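Local structure of cytochrome P450 RhF (Acinetobacter radioresistens, 6RO8) at residues 49-55 / 66-71. The protein probably acts as a haem-dependent monooxygenase, this chain being the P450 haem domain of a longer protein that also carries predicted flavin reductase and 2Fe-2S ferredoxin modules. Residues are numbered along the deposited sequence.
Sequences FRAQLPI and VTRYED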
ATOM      1  N   PHE A  49       2.666   8.559  22.070  1.00 73.00           N
ATOM      2  CA  PHE A  49       1.403   7.855  22.266  1.00 78.55           C
ATOM      3  C   PHE A  49       1.620   6.363  22.495  1.00 75.58           C
ATOM      4  O   PHE A  49       0.946   5.764  23.343  1.00 70.87           O
ATOM      5  CB  PHE A  49       0.475   8.105  21.078  1.00 75.02           C
ATOM      6  CG  PHE A  49       0.013   9.531  20.964  1.00 70.85           C
ATOM      7  CD1 PHE A  49      -1.072   9.981  21.706  1.00 69.73           C
ATOM      8  CD2 PHE A  49       0.668  10.422  20.125  1.00 66.98           C
ATOM      9  CE1 PHE A  49      -1.504  11.296  21.602  1.00 75.61           C
ATOM     10  CE2 PHE A  49       0.238  11.748  20.016  1.00 68.90           C
ATOM     11  CZ  PHE A  49      -0.845  12.185  20.757  1.00 69.29           C
ATOM     12  N   ARG A  50       2.547   5.738  21.754  1.00 69.28           N
ATOM     13  CA  ARG A  50       2.917   4.367  22.090  1.00 76.72           C
ATOM     14  C   ARG A  50       3.283   4.262  23.561  1.00 77.78           C
ATOM     15  O   ARG A  50       2.924   3.287  24.232  1.00 82.72           O
ATOM     16  CB  ARG A  50       4.080   3.868  21.217  1.00 71.12           C
ATOM     17  CG  ARG A  50       3.716   3.670  19.764  1.00 73.21           C
ATOM     18  CD  ARG A  50       4.694   2.762  19.011  1.00 71.10           C
ATOM     19  NE  ARG A  50       6.043   3.311  18.867  1.00 68.33           N
ATOM     20  CZ  ARG A  50       6.378   4.282  18.026  1.00 63.21           C
ATOM     21  NH1 ARG A  50       5.453   4.839  17.269  1.00 61.29           N
ATOM     22  NH2 ARG A  50       7.639   4.699  17.948  1.00 73.07           N
ATOM     23  N   ALA A  51       3.939   5.289  24.088  1.00 70.77           N
ATOM     24  CA  ALA A  51       4.440   5.249  25.453  1.00 75.07           C
ATOM     25  C   ALA A  51       3.332   5.430  26.486  1.00 83.38           C
ATOM     26  O   ALA A  51       3.219   4.626  27.417  1.00 82.97           O
ATOM     27  CB  ALA A  51       5.516   6.316  25.641  1.00 75.35           C
ATOM     28  N   GLN A  52       2.502   6.478  26.346  1.00 81.14           N
ATOM     29  CA  GLN A  52       1.600   6.880  27.424  1.00 84.31           C
ATOM     30  C   GLN A  52       0.135   7.057  27.028  1.00 94.50           C
ATOM     31  O   GLN A  52      -0.664   7.460  27.880  1.00 96.39           O
ATOM     32  CB  GLN A  52       2.090   8.191  28.077  1.00 92.31           C
ATOM     33  CG  GLN A  52       3.590   8.247  28.382  1.00100.93           C
ATOM     34  CD  GLN A  52       3.965   7.489  29.652  1.00112.97           C
ATOM     35  OE1 GLN A  52       3.098   7.098  30.433  1.00122.34           O
ATOM     36  NE2 GLN A  52       5.262   7.258  29.848  1.00116.96           N
ATOM     37  N   LEU A  53      -0.250   6.769  25.779  1.00 97.27           N
ATOM     38  CA  LEU A  53      -1.640   6.961  25.359  1.00 88.00           C
ATOM     39  C   LEU A  53      -1.909   6.132  24.106  1.00 84.28           C
ATOM     40  O   LEU A  53      -2.278   6.674  23.055  1.00 81.72           O
ATOM     41  CB  LEU A  53      -1.932   8.451  25.123  1.00 81.87           C
ATOM     42  CG  LEU A  53      -3.390   8.895  24.880  1.00 72.25           C
ATOM     43  CD1 LEU A  53      -4.309   8.337  25.914  1.00 65.01           C
ATOM     44  CD2 LEU A  53      -3.532  10.410  24.781  1.00 72.04           C
ATOM     45  N   PRO A  54      -1.772   4.807  24.208  1.00 85.75           N
ATOM     46  CA  PRO A  54      -1.617   3.970  23.001  1.00 83.24           C
ATOM     47  C   PRO A  54      -2.819   3.966  22.085  1.00 77.25           C
ATOM     48  O   PRO A  54      -2.660   3.839  20.864  1.00 76.37           O
ATOM     49  CB  PRO A  54      -1.351   2.573  23.580  1.00 79.45           C
ATOM     50  CG  PRO A  54      -0.942   2.813  24.988  1.00 81.39           C
ATOM     51  CD  PRO A  54      -1.679   4.020  25.444  1.00 79.03           C
ATOM     52  N   ILE A  55      -4.014   4.078  22.636  1.00 73.15           N
ATOM     53  CA  ILE A  55      -5.239   4.167  21.859  1.00 67.93           C
ATOM     54  C   ILE A  55      -5.944   5.450  22.255  1.00 75.43           C
ATOM     55  O   ILE A  55      -6.183   5.693  23.443  1.00 86.29           O
ATOM     56  CB  ILE A  55      -6.156   2.955  22.088  1.00 67.57           C
ATOM     57  CG1 ILE A  55      -5.441   1.665  21.654  1.00 65.18           C
ATOM     58  CG2 ILE A  55      -7.473   3.172  21.363  1.00 71.81           C
ATOM     59  CD1 ILE A  55      -6.025   0.393  22.228  1.00 60.63           C
ATOM     60  N   VAL A  66      -4.762   3.753  16.780  1.00 72.04           N
ATOM     61  CA  VAL A  66      -4.238   2.564  17.446  1.00 70.50           C
ATOM     62  C   VAL A  66      -2.756   2.482  17.100  1.00 68.47           C
ATOM     63  O   VAL A  66      -2.396   2.338  15.926  1.00 68.03           O
ATOM     64  CB  VAL A  66      -5.005   1.314  17.005  1.00 64.16           C
ATOM     65  CG1 VAL A  66      -4.547   0.112  17.753  1.00 56.91           C
ATOM     66  CG2 VAL A  66      -6.496   1.542  17.211  1.00 61.50           C
ATOM     67  N   THR A  67      -1.895   2.603  18.116  1.00 71.07           N
ATOM     68  CA  THR A  67      -0.471   2.848  17.915  1.00 67.44           C
ATOM     69  C   THR A  67       0.430   1.670  18.246  1.00 69.04           C
ATOM     70  O   THR A  67       1.566   1.647  17.769  1.00 67.00           O
ATOM     71  CB  THR A  67      -0.010   4.051  18.750  1.00 68.22           C
ATOM     72  OG1 THR A  67      -0.069   3.719  20.141  1.00 69.24           O
ATOM     73  CG2 THR A  67      -0.874   5.297  18.455  1.00 68.70           C
ATOM     74  N   ARG A  68      -0.040   0.689  19.018  1.00 77.36           N
ATOM     75  CA  ARG A  68       0.804  -0.383  19.530  1.00 75.13           C
ATOM     76  C   ARG A  68       0.685  -1.668  18.721  1.00 71.78           C
ATOM     77  O   ARG A  68      -0.354  -1.953  18.122  1.00 74.39           O
ATOM     78  CB  ARG A  68       0.457  -0.684  20.983  1.00 83.27           C
ATOM     79  CG  ARG A  68       1.040   0.328  21.933  1.00 88.16           C
ATOM     80  CD  ARG A  68       0.908  -0.137  23.342  1.00 81.90           C
ATOM     81  NE  ARG A  68       1.646   0.756  24.213  1.00 89.26           N
ATOM     82  CZ  ARG A  68       1.610   0.694  25.534  1.00 83.73           C
ATOM     83  NH1 ARG A  68       0.859  -0.222  26.123  1.00 78.09           N
ATOM     84  NH2 ARG A  68       2.309   1.556  26.259  1.00 78.90           N
ATOM     85  N   TYR A  69       1.754  -2.474  18.771  1.00 70.61           N
ATOM     86  CA  TYR A  69       1.828  -3.684  17.956  1.00 69.95           C
ATOM     87  C   TYR A  69       0.743  -4.690  18.340  1.00 71.86           C
ATOM     88  O   TYR A  69       0.030  -5.210  17.474  1.00 75.93           O
ATOM     89  CB  TYR A  69       3.222  -4.312  18.064  1.00 64.04           C
ATOM     90  CG  TYR A  69       3.362  -5.591  17.254  1.00 66.84           C
ATOM     91  CD1 TYR A  69       3.772  -5.559  15.927  1.00 68.10           C
ATOM     92  CD2 TYR A  69       3.049  -6.827  17.808  1.00 67.32           C
ATOM     93  CE1 TYR A  69       3.877  -6.707  15.192  1.00 69.74           C
ATOM     94  CE2 TYR A  69       3.146  -7.984  17.072  1.00 71.86           C
ATOM     95  CZ  TYR A  69       3.573  -7.920  15.770  1.00 70.85           C
ATOM     96  OH  TYR A  69       3.675  -9.081  15.034  1.00 79.44           O
ATOM     97  N   GLU A  70       0.596  -4.979  19.635  1.00 67.66           N
ATOM     98  CA  GLU A  70      -0.380  -5.990  20.034  1.00 70.55           C
ATOM     99  C   GLU A  70      -1.814  -5.549  19.735  1.00 72.41           C
ATOM    100  O   GLU A  70      -2.626  -6.360  19.277  1.00 72.44           O
ATOM    101  CB  GLU A  70      -0.216  -6.333  21.512  1.00 77.43           C
ATOM    102  CG  GLU A  70       0.977  -7.224  21.839  1.00 93.37           C
ATOM    103  CD  GLU A  70       1.011  -8.537  21.047  1.00107.93           C
ATOM    104  OE1 GLU A  70      -0.057  -9.021  20.606  1.00111.70           O
ATOM    105  OE2 GLU A  70       2.119  -9.093  20.870  1.00110.21           O
ATOM    106  N   ASP A  71      -2.148  -4.274  19.973  1.00 70.88           N
ATOM    107  CA  ASP A  71      -3.498  -3.799  19.673  1.00 77.76           C
ATOM    108  C   ASP A  71      -3.801  -3.914  18.184  1.00 83.62           C
ATOM    109  O   ASP A  71      -4.855  -4.438  17.795  1.00 76.80           O
ATOM    110  CB  ASP A  71      -3.687  -2.342  20.112  1.00 84.45           C
ATOM    111  CG  ASP A  71      -3.455  -2.119  21.593  1.00 93.48           C
ATOM    112  OD1 ASP A  71      -3.771  -3.022  22.399  1.00 94.00           O
ATOM    113  OD2 ASP A  71      -2.965  -1.016  21.942  1.00 91.40           O
TER
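Start with R68, the N-cap residue of helix 69-77. Past chi1 its side chain runs fully extended (m, then t, t) to the C-terminal end of helix 47-52, where R68 NE and R68 NH2 both donate to R50 O, at 2.8 and 2.7 Å. That carbonyl lies in the last turn of the helix, and L53 has already left helical geometry. P54 then lies over one face of the guanidinium, with its CG 3.4 Å from R68 CZ. T67, in the p rotamer, turns OG1 back beside its own backbone, so that P54 O accepts from T67 OG1 at 2.7 Å and from T67 N at 3.1 Å. R50 passes its CD 3.5 Å from T67 O and carries its guanidinium on to A43 O and S347. I55 and V66 form an antiparallel non-hydrogen-bonded pair with side chains on the same face, I55 CG1 4.3 Å from V66 CG1; I55 CD1 reaches 3.4 Å from D71 OD2, while D71 OD1 bonds S331. The two segments thus close the open end of the hairpin of strands 55-58 and 63-66, a helix leading in and another out: the start of the main mixed beta sheet of the cytochrome P450 fold.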